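Beta-N-acetylhexosaminidase (Thermotoga neapolitana, PDB 5BZA) probably hydrolyses terminal non-reducing N-acetyl-D-hexosamine residues of N-acetyl-beta-D-hexosaminides, as a thermostable glycosidase of glycosyl hydrolase family 3. Local coordinates at residues B[269-274]-B[306-311]; B[365-370]-B[403-408]; B[375-380]-B[454-459]. All coordinates share one frame; numbering follows the deposited sequence.

How the contacts relate
All three contacts are largely buried joins between a helix and its surroundings, yet their chemistry changes with their place in the fold. Contact 1 belongs to the N-terminal barrel domain and pairs a strand entrance with helix 299-314 through an amide, a thioether chain and branched aliphatic side chains. Contacts 2 and 3 lie on the other side of the chain's centre, in the C-terminal domain, and share helix 364-377. Their centres are about 14 Å apart and they touch, with Phe403 CZ 3.6 Å from Phe459 CZ. Contact 2 mixes aliphatic groups with rings and is wholly buried; contact 3 is almost wholly aromatic. Contacts 1 and 3 each include one partly exposed residue, Ile308 and Phe377.

Contact 1 (B[269-274]-B[306-311]); sequences GGNMIL and IKIVDE
Met272 and Val309 cross at about a right angle where the approach to strand 273-275 passes beneath helix 299-314, a small case of how a strand and a helix are joined through a few side-chain contacts. Asn271 and Ile308, similarly crossed, form the second pair.

The side chain of Asn271 can be followed outward. Its CB sets out toward the helix, with CG lying anti to the carbonyl carbon (chi1 -57°). CG comes within 3.9 Å of Ile308 CD1, and the same methyl then lies against both ends of the amide: 3.5 Å from Asn271 OD1 and 3.7 Å from Asn271 ND2. OD1 has its polar partners elsewhere, taking hydrogen bonds from Arg233 NH2 and the backbone N of Val242, while ND2 bonds to Ser305 OG, just before segment 306-311 on helix 299-314. Bonds at both ends fix the rotation of the amide, so that Ile308 packs on a group already held in place.

Met272 leans on the next residue of the helix. Its CG lies 3.7 Å from Val309 CG2, and that methyl is also 3.9 Å from Met272 SD. The thioether chain is extended through chi2 and bends at chi3 (84°), which turns the terminal methyl away and leaves the contact to CG and SD.

Backbone bonds from Asn271 and Met272 to Val242, and from Ile273 to Leu8 and Phe10, knit this segment between strands 241-243 and 9-13. Strand 273-275 is thus the eighth strand closing the ring, and helix 299-314 packs outside it, as expected of the TIM barrel of family 3 glycosidases.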
ATOM      1  N   GLY B 269     -19.774  32.487  -0.660  1.00 16.56           N
ATOM      2  CA  GLY B 269     -18.999  32.236  -1.857  1.00 13.22           C
ATOM      3  C   GLY B 269     -18.453  30.832  -1.857  1.00 11.51           C
ATOM      4  O   GLY B 269     -17.702  30.476  -2.730  1.00 13.02           O
ATOM      5  N   GLY B 270     -18.856  30.029  -0.884  1.00 13.33           N
ATOM      6  CA  GLY B 270     -18.483  28.627  -0.890  1.00 16.60           C
ATOM      7  C   GLY B 270     -19.166  27.773  -1.965  1.00 15.45           C
ATOM      8  O   GLY B 270     -20.277  28.077  -2.404  1.00 20.32           O
ATOM      9  N   ASN B 271     -18.513  26.691  -2.391  1.00 12.74           N
ATOM     10  CA  ASN B 271     -19.082  25.815  -3.398  1.00 13.84           C
ATOM     11  C   ASN B 271     -19.530  24.454  -2.860  1.00 13.47           C
ATOM     12  O   ASN B 271     -20.630  24.002  -3.146  1.00 14.88           O
ATOM     13  CB  ASN B 271     -18.090  25.563  -4.517  1.00 14.49           C
ATOM     14  CG  ASN B 271     -17.614  26.821  -5.172  1.00 16.42           C
ATOM     15  OD1 ASN B 271     -16.400  26.982  -5.386  1.00 17.66           O
ATOM     16  ND2 ASN B 271     -18.552  27.703  -5.549  1.00 16.45           N
ATOM     17  N   MET B 272     -18.667  23.759  -2.130  1.00 12.73           N
ATOM     18  CA  MET B 272     -19.064  22.446  -1.659  1.00  9.91           C
ATOM     19  C   MET B 272     -19.059  22.359  -0.170  1.00  8.98           C
ATOM     20  O   MET B 272     -18.050  22.631   0.478  1.00  7.73           O
ATOM     21  CB  MET B 272     -18.154  21.336  -2.211  1.00 11.18           C
ATOM     22  CG  MET B 272     -18.280  21.112  -3.688  1.00 11.84           C
ATOM     23  SD  MET B 272     -17.446  19.617  -4.297  1.00 16.39           S
ATOM     24  CE  MET B 272     -18.710  18.385  -3.963  1.00 13.84           C
ATOM     25  N   ILE B 273     -20.179  21.895   0.362  1.00  9.33           N
ATOM     26  CA  ILE B 273     -20.289  21.640   1.792  1.00 11.34           C
ATOM     27  C   ILE B 273     -19.755  20.248   2.161  1.00 14.43           C
ATOM     28  O   ILE B 273     -20.264  19.254   1.666  1.00 11.90           O
ATOM     29  CB  ILE B 273     -21.727  21.796   2.224  1.00 10.90           C
ATOM     30  CG1 ILE B 273     -22.101  23.269   1.999  1.00 10.74           C
ATOM     31  CG2 ILE B 273     -21.869  21.339   3.654  1.00 10.04           C
ATOM     32  CD1 ILE B 273     -23.565  23.606   2.105  1.00 11.16           C
ATOM     33  N   LEU B 274     -18.718  20.195   3.006  1.00 13.19           N
ATOM     34  CA  LEU B 274     -18.153  18.930   3.449  1.00 11.22           C
ATOM     35  C   LEU B 274     -18.875  18.435   4.721  1.00 13.29           C
ATOM     36  O   LEU B 274     -18.986  19.171   5.708  1.00 13.70           O
ATOM     37  CB  LEU B 274     -16.644  19.079   3.678  1.00 10.32           C
ATOM     38  CG  LEU B 274     -15.870  17.845   4.161  1.00 11.47           C
ATOM     39  CD1 LEU B 274     -15.719  16.822   2.998  1.00 12.19           C
ATOM     40  CD2 LEU B 274     -14.513  18.144   4.749  1.00  9.19           C
ATOM     41  N   ILE B 306     -22.471  24.905  -8.969  1.00 20.77           N
ATOM     42  CA  ILE B 306     -22.687  23.722  -9.783  1.00 20.54           C
ATOM     43  C   ILE B 306     -21.780  23.737 -11.014  1.00 22.83           C
ATOM     44  O   ILE B 306     -21.210  22.698 -11.401  1.00 22.04           O
ATOM     45  CB  ILE B 306     -24.155  23.581 -10.182  1.00 16.96           C
ATOM     46  CG1 ILE B 306     -24.967  23.175  -8.953  1.00 20.01           C
ATOM     47  CG2 ILE B 306     -24.312  22.558 -11.286  1.00 19.54           C
ATOM     48  CD1 ILE B 306     -26.441  22.967  -9.213  1.00 24.60           C
ATOM     49  N   LYS B 307     -21.624  24.917 -11.619  1.00 25.40           N
ATOM     50  CA  LYS B 307     -20.753  25.039 -12.793  1.00 26.66           C
ATOM     51  C   LYS B 307     -19.302  24.665 -12.442  1.00 26.51           C
ATOM     52  O   LYS B 307     -18.636  23.889 -13.165  1.00 26.09           O
ATOM     53  CB  LYS B 307     -20.798  26.470 -13.343  1.00 34.65           C
ATOM     54  CG  LYS B 307     -19.957  26.691 -14.596  1.00 33.57           C
ATOM     55  CD  LYS B 307     -20.303  28.010 -15.276  1.00 40.24           C
ATOM     56  CE  LYS B 307     -19.170  28.472 -16.202  1.00 43.47           C
ATOM     57  NZ  LYS B 307     -18.424  27.309 -16.805  1.00 44.33           N
ATOM     58  N   ILE B 308     -18.834  25.189 -11.305  1.00 22.33           N
ATOM     59  CA  ILE B 308     -17.484  24.900 -10.846  1.00 21.62           C
ATOM     60  C   ILE B 308     -17.286  23.385 -10.591  1.00 21.23           C
ATOM     61  O   ILE B 308     -16.319  22.780 -11.083  1.00 18.41           O
ATOM     62  CB  ILE B 308     -17.153  25.718  -9.582  1.00 20.07           C
ATOM     63  CG1 ILE B 308     -17.097  27.204  -9.917  1.00 21.80           C
ATOM     64  CG2 ILE B 308     -15.828  25.305  -8.996  1.00 20.31           C
ATOM     65  CD1 ILE B 308     -16.769  28.078  -8.741  1.00 22.30           C
ATOM     66  N   VAL B 309     -18.209  22.776  -9.844  1.00 19.12           N
ATOM     67  CA  VAL B 309     -18.085  21.362  -9.570  1.00 20.21           C
ATOM     68  C   VAL B 309     -18.051  20.544 -10.855  1.00 21.28           C
ATOM     69  O   VAL B 309     -17.234  19.630 -10.998  1.00 23.59           O
ATOM     70  CB  VAL B 309     -19.213  20.853  -8.675  1.00 22.79           C
ATOM     71  CG1 VAL B 309     -19.200  19.311  -8.637  1.00 23.14           C
ATOM     72  CG2 VAL B 309     -19.071  21.428  -7.298  1.00 15.94           C
ATOM     73  N   ASP B 310     -18.907  20.895 -11.809  1.00 23.51           N
ATOM     74  CA  ASP B 310     -18.924  20.175 -13.089  1.00 22.73           C
ATOM     75  C   ASP B 310     -17.600  20.338 -13.837  1.00 26.39           C
ATOM     76  O   ASP B 310     -17.067  19.381 -14.407  1.00 29.94           O
ATOM     77  CB  ASP B 310     -20.112  20.643 -13.926  1.00 26.29           C
ATOM     78  CG  ASP B 310     -21.387  19.900 -13.567  1.00 30.90           C
ATOM     79  OD1 ASP B 310     -21.287  18.848 -12.889  1.00 27.50           O
ATOM     80  OD2 ASP B 310     -22.490  20.388 -13.906  1.00 31.58           O
ATOM     81  N   GLU B 311     -17.042  21.537 -13.819  1.00 23.60           N
ATOM     82  CA  GLU B 311     -15.730  21.690 -14.433  1.00 27.28           C
ATOM     83  C   GLU B 311     -14.725  20.736 -13.759  1.00 28.15           C
ATOM     84  O   GLU B 311     -14.042  19.978 -14.463  1.00 26.47           O
ATOM     85  CB  GLU B 311     -15.273  23.159 -14.383  1.00 26.94           C
ATOM     86  CG  GLU B 311     -16.117  24.023 -15.347  1.00 35.16           C
ATOM     87  CD  GLU B 311     -15.963  25.548 -15.152  1.00 43.36           C
ATOM     88  OE1 GLU B 311     -16.472  26.311 -16.016  1.00 46.77           O
ATOM     89  OE2 GLU B 311     -15.384  25.991 -14.125  1.00 41.79           O
TER

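Contact 2 (B[365-370]-B[403-408]); sequences DDYDLI and FVVNAS
Phe403 lies under Ile370 at the end of strand 399-404, in a sheet whose neighbouring strands 347-352 and 425-429 run parallel to it. Strand 347-352 leads through helix 364-377 into strand 380-386, a beta-alpha-beta crossover, and the contact shows the principle by which such a helix covers its sheet: alternate residues, here the last but one of the strand and one just beyond it, face the helix.

The first of these is Phe403. Ile370 CG2 sits over one face of its ring, 3.7 Å from the centroid and 16° off the ring normal, a CH-pi contact. This methyl is offset toward the rim, with Phe403 CZ 3.6 Å away. The other branch of the isoleucine extends along the same ring, bringing Ile370 CD1 to 3.9 Å from Phe403 CD1. With CG1 anti to the carbonyl carbon (chi1 -65°) and CG2 anti to the backbone N, both branches of Ile370 are spread over the phenyl group. The ring is also stacked with Phe428 and touches Phe459 of helix 452-463, so aliphatic and aromatic neighbours share in enclosing it.

Val404 turns to the other side of the sheet, where its side chain meets Tyr427 and Ile429.

Val405, just past the strand, faces the helix again. Tyr367 reaches it from the opposite direction, one turn before Ile370 on the helix, and the phenol end of the tyrosine comes up against a valine methyl. Pro352 of strand 347-352 touches Tyr367, Phe403 and Val405 alike and packs among the three. The valine approaches the tyrosine ring obliquely: its CG2 lies 3.9 Å from Tyr367 CZ and nearer still, 3.4 Å, to Tyr367 OH, while Val405 CG1 is 4.0 Å from that same phenol oxygen.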
ATOM      1  N   ASP B 365      -4.218 -15.590   7.574  1.00 27.09           N
ATOM      2  CA  ASP B 365      -4.841 -14.350   8.024  1.00 26.20           C
ATOM      3  C   ASP B 365      -6.221 -14.206   7.394  1.00 25.05           C
ATOM      4  O   ASP B 365      -7.161 -13.700   8.046  1.00 21.98           O
ATOM      5  CB  ASP B 365      -3.980 -13.109   7.737  1.00 27.34           C
ATOM      6  CG  ASP B 365      -2.545 -13.228   8.254  1.00 31.44           C
ATOM      7  OD1 ASP B 365      -2.347 -13.653   9.422  1.00 28.40           O
ATOM      8  OD2 ASP B 365      -1.624 -12.735   7.552  1.00 28.96           O
ATOM      9  N   ASP B 366      -6.364 -14.714   6.162  1.00 22.93           N
ATOM     10  CA  ASP B 366      -7.671 -14.722   5.492  1.00 21.16           C
ATOM     11  C   ASP B 366      -8.734 -15.467   6.332  1.00 21.22           C
ATOM     12  O   ASP B 366      -9.880 -14.978   6.556  1.00 20.60           O
ATOM     13  CB  ASP B 366      -7.569 -15.369   4.095  1.00 21.25           C
ATOM     14  CG  ASP B 366      -6.685 -14.582   3.113  1.00 23.33           C
ATOM     15  OD1 ASP B 366      -6.231 -13.471   3.424  1.00 22.53           O
ATOM     16  OD2 ASP B 366      -6.481 -15.064   1.973  1.00 28.42           O
ATOM     17  N   TYR B 367      -8.326 -16.638   6.823  1.00 23.99           N
ATOM     18  CA  TYR B 367      -9.192 -17.477   7.656  1.00 23.68           C
ATOM     19  C   TYR B 367      -9.603 -16.692   8.870  1.00 20.35           C
ATOM     20  O   TYR B 367     -10.772 -16.690   9.239  1.00 19.36           O
ATOM     21  CB  TYR B 367      -8.503 -18.779   8.090  1.00 26.22           C
ATOM     22  CG  TYR B 367      -8.043 -19.635   6.945  1.00 27.59           C
ATOM     23  CD1 TYR B 367      -8.697 -19.589   5.724  1.00 25.91           C
ATOM     24  CD2 TYR B 367      -7.000 -20.548   7.104  1.00 26.78           C
ATOM     25  CE1 TYR B 367      -8.297 -20.378   4.665  1.00 24.26           C
ATOM     26  CE2 TYR B 367      -6.592 -21.362   6.042  1.00 28.47           C
ATOM     27  CZ  TYR B 367      -7.240 -21.265   4.824  1.00 26.56           C
ATOM     28  OH  TYR B 367      -6.857 -22.056   3.761  1.00 21.83           O
ATOM     29  N   ASP B 368      -8.625 -16.067   9.511  1.00 20.49           N
ATOM     30  CA  ASP B 368      -8.918 -15.199  10.660  1.00 18.64           C
ATOM     31  C   ASP B 368      -9.953 -14.126  10.346  1.00 16.74           C
ATOM     32  O   ASP B 368     -10.741 -13.741  11.208  1.00 20.38           O
ATOM     33  CB  ASP B 368      -7.649 -14.486  11.152  1.00 23.18           C
ATOM     34  CG  ASP B 368      -6.714 -15.401  11.904  1.00 22.34           C
ATOM     35  OD1 ASP B 368      -7.124 -16.528  12.212  1.00 24.32           O
ATOM     36  OD2 ASP B 368      -5.569 -14.991  12.195  1.00 30.88           O
ATOM     37  N   LEU B 369      -9.974 -13.649   9.109  1.00 16.99           N
ATOM     38  CA  LEU B 369     -10.868 -12.544   8.781  1.00 14.92           C
ATOM     39  C   LEU B 369     -12.300 -12.988   8.426  1.00 15.96           C
ATOM     40  O   LEU B 369     -13.236 -12.182   8.474  1.00 14.13           O
ATOM     41  CB  LEU B 369     -10.244 -11.711   7.654  1.00 13.78           C
ATOM     42  CG  LEU B 369      -9.282 -10.670   8.268  1.00 18.65           C
ATOM     43  CD1 LEU B 369      -8.462  -9.918   7.224  1.00 18.55           C
ATOM     44  CD2 LEU B 369     -10.044  -9.682   9.187  1.00 15.69           C
ATOM     45  N   ILE B 370     -12.477 -14.267   8.093  1.00 13.79           N
ATOM     46  CA  ILE B 370     -13.820 -14.780   7.732  1.00 13.81           C
ATOM     47  C   ILE B 370     -14.975 -14.448   8.728  1.00 13.27           C
ATOM     48  O   ILE B 370     -16.109 -14.127   8.305  1.00 12.13           O
ATOM     49  CB  ILE B 370     -13.752 -16.346   7.499  1.00 15.93           C
ATOM     50  CG1 ILE B 370     -12.870 -16.646   6.281  1.00 17.49           C
ATOM     51  CG2 ILE B 370     -15.163 -16.969   7.346  1.00 12.43           C
ATOM     52  CD1 ILE B 370     -12.784 -18.168   5.866  1.00 17.56           C
ATOM     53  N   PHE B 403     -16.314 -23.861   6.024  1.00 20.56           N
ATOM     54  CA  PHE B 403     -15.354 -23.245   5.117  1.00 19.40           C
ATOM     55  C   PHE B 403     -14.280 -24.266   4.820  1.00 19.75           C
ATOM     56  O   PHE B 403     -13.306 -24.464   5.568  1.00 18.96           O
ATOM     57  CB  PHE B 403     -14.789 -21.952   5.706  1.00 20.60           C
ATOM     58  CG  PHE B 403     -15.793 -20.838   5.733  1.00 19.04           C
ATOM     59  CD1 PHE B 403     -16.007 -20.057   4.604  1.00 18.93           C
ATOM     60  CD2 PHE B 403     -16.599 -20.643   6.836  1.00 19.37           C
ATOM     61  CE1 PHE B 403     -16.959 -19.056   4.604  1.00 18.56           C
ATOM     62  CE2 PHE B 403     -17.560 -19.642   6.835  1.00 20.62           C
ATOM     63  CZ  PHE B 403     -17.735 -18.852   5.718  1.00 15.42           C
ATOM     64  N   VAL B 404     -14.504 -24.941   3.709  1.00 20.45           N
ATOM     65  CA  VAL B 404     -13.791 -26.172   3.393  1.00 20.52           C
ATOM     66  C   VAL B 404     -12.419 -25.921   2.759  1.00 25.80           C
ATOM     67  O   VAL B 404     -12.297 -25.239   1.741  1.00 26.24           O
ATOM     68  CB  VAL B 404     -14.607 -27.021   2.455  1.00 21.65           C
ATOM     69  CG1 VAL B 404     -13.873 -28.322   2.176  1.00 25.44           C
ATOM     70  CG2 VAL B 404     -16.022 -27.254   3.035  1.00 20.02           C
ATOM     71  N   VAL B 405     -11.405 -26.524   3.369  1.00 24.79           N
ATOM     72  CA  VAL B 405     -10.035 -26.570   2.864  1.00 25.52           C
ATOM     73  C   VAL B 405      -9.585 -28.061   2.863  1.00 34.96           C
ATOM     74  O   VAL B 405      -9.917 -28.810   3.803  1.00 33.89           O
ATOM     75  CB  VAL B 405      -9.118 -25.693   3.720  1.00 28.23           C
ATOM     76  CG1 VAL B 405      -7.654 -25.948   3.421  1.00 28.90           C
ATOM     77  CG2 VAL B 405      -9.473 -24.211   3.520  1.00 26.20           C
ATOM     78  N   ASN B 406      -8.969 -28.496   1.749  1.00 33.70           N
ATOM     79  CA  ASN B 406      -8.384 -29.859   1.517  1.00 37.55           C
ATOM     80  C   ASN B 406      -9.262 -31.015   2.062  1.00 38.38           C
ATOM     81  O   ASN B 406      -8.850 -31.835   2.895  1.00 37.61           O
ATOM     82  CB  ASN B 406      -6.916 -29.953   2.027  1.00 43.64           C
ATOM     83  CG  ASN B 406      -6.811 -30.309   3.506  1.00 56.91           C
ATOM     84  OD1 ASN B 406      -7.556 -29.771   4.317  1.00 54.38           O
ATOM     85  ND2 ASN B 406      -5.934 -31.251   3.854  1.00 51.51           N
ATOM     86  N   ALA B 407     -10.489 -31.079   1.558  1.00 36.47           N
ATOM     87  CA  ALA B 407     -11.447 -32.069   2.027  1.00 37.52           C
ATOM     88  C   ALA B 407     -11.031 -33.461   1.539  1.00 37.03           C
ATOM     89  O   ALA B 407     -11.464 -34.478   2.081  1.00 38.43           O
ATOM     90  CB  ALA B 407     -12.859 -31.718   1.550  1.00 35.21           C
ATOM     91  N   SER B 408     -10.178 -33.486   0.518  1.00 41.78           N
ATOM     92  CA  SER B 408      -9.812 -34.715  -0.181  1.00 42.74           C
ATOM     93  C   SER B 408      -8.550 -35.385   0.351  1.00 45.08           C
ATOM     94  O   SER B 408      -8.026 -36.292  -0.300  1.00 45.39           O
ATOM     95  CB  SER B 408      -9.640 -34.422  -1.673  1.00 39.02           C
ATOM     96  OG  SER B 408     -10.872 -34.007  -2.238  1.00 40.79           O
TER

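Contact 3 (B[375-380]-B[454-459]); sequences KRFFKV and SVYKSF
Phe377 drives the edge of its ring into the face of Tyr456, and with Phe378 and Phe459 these residues form an aromatic cluster that illustrates how unlike ring angles can fill one interface.

Arg376, just before the contact proper, is held by a salt bridge from NH2 to Asp15.

Phe377 is next and buries more surface against 454-459 than any other residue of 375-380. Its ring meets Tyr456 in a T-shaped pair, with centroids 5.3 Å apart and planes at 83°; Phe377 CZ stands over the tyrosine face, offset toward the rim. Tyr456 CG is anti to its backbone N (chi1 172°), which swings the phenol across the end of Phe377, and Tyr456 OH is hydrogen-bonded to Asp47. One face of the Phe377 ring receives Phe459 CB in a CH-pi contact, 3.9 Å from the centroid. The rings of Phe377 and Phe459 themselves meet obliquely.

Phe378 follows and turns its edge toward the face of Phe459 in an offset edge-to-face pair, its CE2 3.7 Å from Phe459 CD1. Behind that ring, Val455 O lies over one face of Phe459 and accepts bonds from both Ser458 OG, at 2.8 Å, and Phe459 N.

Helix 364-377 thus ends against helix 452-463, with Val373 and Ala374 extending the packing from the former and Leu462 and Leu463 from the latter. Phe378 also meets Phe401 of strand 399-404 edge-to-face, and Leu44 of helix 42-54, from the barrel domain, touches both Arg376 and Tyr456.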
ATOM      1  N   LYS B 375     -20.101 -11.781   9.934  1.00 10.96           N
ATOM      2  CA  LYS B 375     -20.930 -10.976  10.837  1.00 11.68           C
ATOM      3  C   LYS B 375     -21.668  -9.781  10.208  1.00 12.13           C
ATOM      4  O   LYS B 375     -22.740  -9.399  10.730  1.00 14.75           O
ATOM      5  CB  LYS B 375     -20.076 -10.485  12.005  1.00 13.67           C
ATOM      6  CG  LYS B 375     -19.847 -11.587  13.029  1.00 14.93           C
ATOM      7  CD  LYS B 375     -18.815 -11.212  14.063  1.00 15.27           C
ATOM      8  CE  LYS B 375     -18.656 -12.341  15.068  1.00 16.82           C
ATOM      9  NZ  LYS B 375     -17.376 -12.237  15.842  1.00 26.05           N
ATOM     10  N   ARG B 376     -21.173  -9.206   9.104  1.00 11.20           N
ATOM     11  CA  ARG B 376     -21.912  -8.125   8.383  1.00 10.52           C
ATOM     12  C   ARG B 376     -23.221  -8.589   7.750  1.00  9.24           C
ATOM     13  O   ARG B 376     -24.153  -7.804   7.531  1.00 12.34           O
ATOM     14  CB  ARG B 376     -21.046  -7.523   7.272  1.00  9.38           C
ATOM     15  CG  ARG B 376     -19.742  -6.948   7.748  1.00  9.95           C
ATOM     16  CD  ARG B 376     -19.071  -6.107   6.660  1.00 13.20           C
ATOM     17  NE  ARG B 376     -19.858  -4.939   6.249  1.00 15.18           N
ATOM     18  CZ  ARG B 376     -19.737  -3.712   6.769  1.00 15.39           C
ATOM     19  NH1 ARG B 376     -18.844  -3.458   7.723  1.00 11.65           N
ATOM     20  NH2 ARG B 376     -20.499  -2.735   6.310  1.00 12.25           N
ATOM     21  N   PHE B 377     -23.285  -9.895   7.472  1.00 12.54           N
ATOM     22  CA  PHE B 377     -24.338 -10.492   6.641  1.00 10.29           C
ATOM     23  C   PHE B 377     -25.249 -11.455   7.407  1.00 11.83           C
ATOM     24  O   PHE B 377     -26.406 -11.664   7.035  1.00  8.90           O
ATOM     25  CB  PHE B 377     -23.697 -11.235   5.463  1.00 10.89           C
ATOM     26  CG  PHE B 377     -22.952 -10.344   4.508  1.00 11.43           C
ATOM     27  CD1 PHE B 377     -23.619  -9.678   3.473  1.00 10.20           C
ATOM     28  CD2 PHE B 377     -21.582 -10.179   4.631  1.00  8.27           C
ATOM     29  CE1 PHE B 377     -22.914  -8.849   2.583  1.00  9.39           C
ATOM     30  CE2 PHE B 377     -20.889  -9.345   3.745  1.00 10.81           C
ATOM     31  CZ  PHE B 377     -21.559  -8.685   2.723  1.00 10.64           C
ATOM     32  N   PHE B 378     -24.718 -12.072   8.458  1.00 10.87           N
ATOM     33  CA  PHE B 378     -25.463 -13.116   9.161  1.00 13.82           C
ATOM     34  C   PHE B 378     -25.364 -12.953  10.642  1.00 14.29           C
ATOM     35  O   PHE B 378     -24.309 -12.584  11.144  1.00 13.08           O
ATOM     36  CB  PHE B 378     -24.944 -14.563   8.757  1.00 12.22           C
ATOM     37  CG  PHE B 378     -25.088 -14.856   7.295  1.00 11.38           C
ATOM     38  CD1 PHE B 378     -26.284 -15.314   6.800  1.00 11.61           C
ATOM     39  CD2 PHE B 378     -24.075 -14.556   6.404  1.00 10.86           C
ATOM     40  CE1 PHE B 378     -26.457 -15.522   5.465  1.00 16.79           C
ATOM     41  CE2 PHE B 378     -24.248 -14.743   5.054  1.00 11.94           C
ATOM     42  CZ  PHE B 378     -25.440 -15.227   4.585  1.00 12.63           C
ATOM     43  N   LYS B 379     -26.445 -13.283  11.354  1.00 12.95           N
ATOM     44  CA  LYS B 379     -26.301 -13.458  12.798  1.00 14.10           C
ATOM     45  C   LYS B 379     -25.413 -14.695  13.012  1.00 17.15           C
ATOM     46  O   LYS B 379     -25.579 -15.747  12.369  1.00 16.42           O
ATOM     47  CB  LYS B 379     -27.650 -13.641  13.492  1.00 15.11           C
ATOM     48  CG  LYS B 379     -28.744 -12.793  12.946  1.00 12.24           C
ATOM     49  CD  LYS B 379     -30.018 -12.966  13.762  1.00 13.98           C
ATOM     50  CE  LYS B 379     -30.931 -13.890  12.996  1.00 13.46           C
ATOM     51  NZ  LYS B 379     -32.196 -14.186  13.703  1.00 18.12           N
ATOM     52  N   VAL B 380     -24.439 -14.546  13.895  1.00 17.18           N
ATOM     53  CA  VAL B 380     -23.488 -15.608  14.145  1.00 15.80           C
ATOM     54  C   VAL B 380     -23.617 -16.110  15.581  1.00 24.36           C
ATOM     55  O   VAL B 380     -23.424 -15.334  16.530  1.00 28.54           O
ATOM     56  CB  VAL B 380     -22.073 -15.114  13.881  1.00 15.58           C
ATOM     57  CG1 VAL B 380     -21.042 -16.138  14.323  1.00 19.25           C
ATOM     58  CG2 VAL B 380     -21.920 -14.742  12.390  1.00 14.09           C
ATOM     59  N   SER B 454     -13.485 -12.004  -1.550  1.00 12.06           N
ATOM     60  CA  SER B 454     -14.182 -13.164  -2.151  1.00 11.83           C
ATOM     61  C   SER B 454     -15.258 -13.790  -1.248  1.00 14.87           C
ATOM     62  O   SER B 454     -16.348 -14.156  -1.690  1.00 12.06           O
ATOM     63  CB  SER B 454     -13.166 -14.248  -2.532  1.00 14.07           C
ATOM     64  OG  SER B 454     -12.516 -13.914  -3.724  1.00 15.60           O
ATOM     65  N   VAL B 455     -14.892 -13.973   0.012  1.00 13.35           N
ATOM     66  CA  VAL B 455     -15.831 -14.414   1.026  1.00 14.32           C
ATOM     67  C   VAL B 455     -17.018 -13.434   1.137  1.00 13.28           C
ATOM     68  O   VAL B 455     -18.184 -13.830   1.077  1.00 14.07           O
ATOM     69  CB  VAL B 455     -15.094 -14.553   2.349  1.00 16.09           C
ATOM     70  CG1 VAL B 455     -16.040 -14.942   3.473  1.00 16.31           C
ATOM     71  CG2 VAL B 455     -13.978 -15.553   2.180  1.00 14.51           C
ATOM     72  N   TYR B 456     -16.690 -12.141   1.215  1.00 14.04           N
ATOM     73  CA  TYR B 456     -17.673 -11.044   1.240  1.00 12.38           C
ATOM     74  C   TYR B 456     -18.612 -11.203   0.051  1.00 14.09           C
ATOM     75  O   TYR B 456     -19.852 -11.221   0.195  1.00 12.76           O
ATOM     76  CB  TYR B 456     -16.918  -9.703   1.199  1.00 11.74           C
ATOM     77  CG  TYR B 456     -17.712  -8.429   1.031  1.00 11.81           C
ATOM     78  CD1 TYR B 456     -18.187  -8.031  -0.220  1.00 14.66           C
ATOM     79  CD2 TYR B 456     -17.923  -7.583   2.117  1.00 13.14           C
ATOM     80  CE1 TYR B 456     -18.890  -6.835  -0.378  1.00 15.45           C
ATOM     81  CE2 TYR B 456     -18.614  -6.376   1.976  1.00 15.49           C
ATOM     82  CZ  TYR B 456     -19.086  -6.001   0.725  1.00 18.80           C
ATOM     83  OH  TYR B 456     -19.760  -4.815   0.590  1.00 14.89           O
ATOM     84  N   LYS B 457     -18.028 -11.403  -1.126  1.00 15.00           N
ATOM     85  CA  LYS B 457     -18.860 -11.538  -2.312  1.00 16.18           C
ATOM     86  C   LYS B 457     -19.694 -12.827  -2.279  1.00 18.67           C
ATOM     87  O   LYS B 457     -20.822 -12.856  -2.786  1.00 17.92           O
ATOM     88  CB  LYS B 457     -18.007 -11.505  -3.579  1.00 15.39           C
ATOM     89  CG  LYS B 457     -17.544 -10.111  -3.943  1.00 14.18           C
ATOM     90  CD  LYS B 457     -18.746  -9.189  -4.194  1.00 17.31           C
ATOM     91  CE  LYS B 457     -18.350  -7.722  -4.263  1.00 12.59           C
ATOM     92  NZ  LYS B 457     -19.495  -6.861  -4.652  1.00 15.20           N
ATOM     93  N   SER B 458     -19.168 -13.878  -1.646  1.00 17.73           N
ATOM     94  CA  SER B 458     -19.915 -15.142  -1.584  1.00 18.29           C
ATOM     95  C   SER B 458     -21.141 -14.947  -0.678  1.00 20.37           C
ATOM     96  O   SER B 458     -22.234 -15.436  -1.011  1.00 17.05           O
ATOM     97  CB  SER B 458     -19.014 -16.303  -1.131  1.00 15.77           C
ATOM     98  OG  SER B 458     -18.902 -16.429   0.277  1.00 15.74           O
ATOM     99  N   PHE B 459     -20.993 -14.184   0.414  1.00 16.19           N
ATOM    100  CA  PHE B 459     -22.154 -13.911   1.265  1.00 13.18           C
ATOM    101  C   PHE B 459     -23.173 -13.078   0.493  1.00 17.21           C
ATOM    102  O   PHE B 459     -24.395 -13.326   0.569  1.00 18.68           O
ATOM    103  CB  PHE B 459     -21.749 -13.223   2.572  1.00 10.16           C
ATOM    104  CG  PHE B 459     -20.854 -14.057   3.431  1.00 11.48           C
ATOM    105  CD1 PHE B 459     -21.020 -15.439   3.494  1.00 12.24           C
ATOM    106  CD2 PHE B 459     -19.834 -13.481   4.157  1.00 11.87           C
ATOM    107  CE1 PHE B 459     -20.195 -16.214   4.264  1.00 14.44           C
ATOM    108  CE2 PHE B 459     -18.998 -14.254   4.948  1.00 11.12           C
ATOM    109  CZ  PHE B 459     -19.180 -15.624   5.006  1.00 12.71           C
TER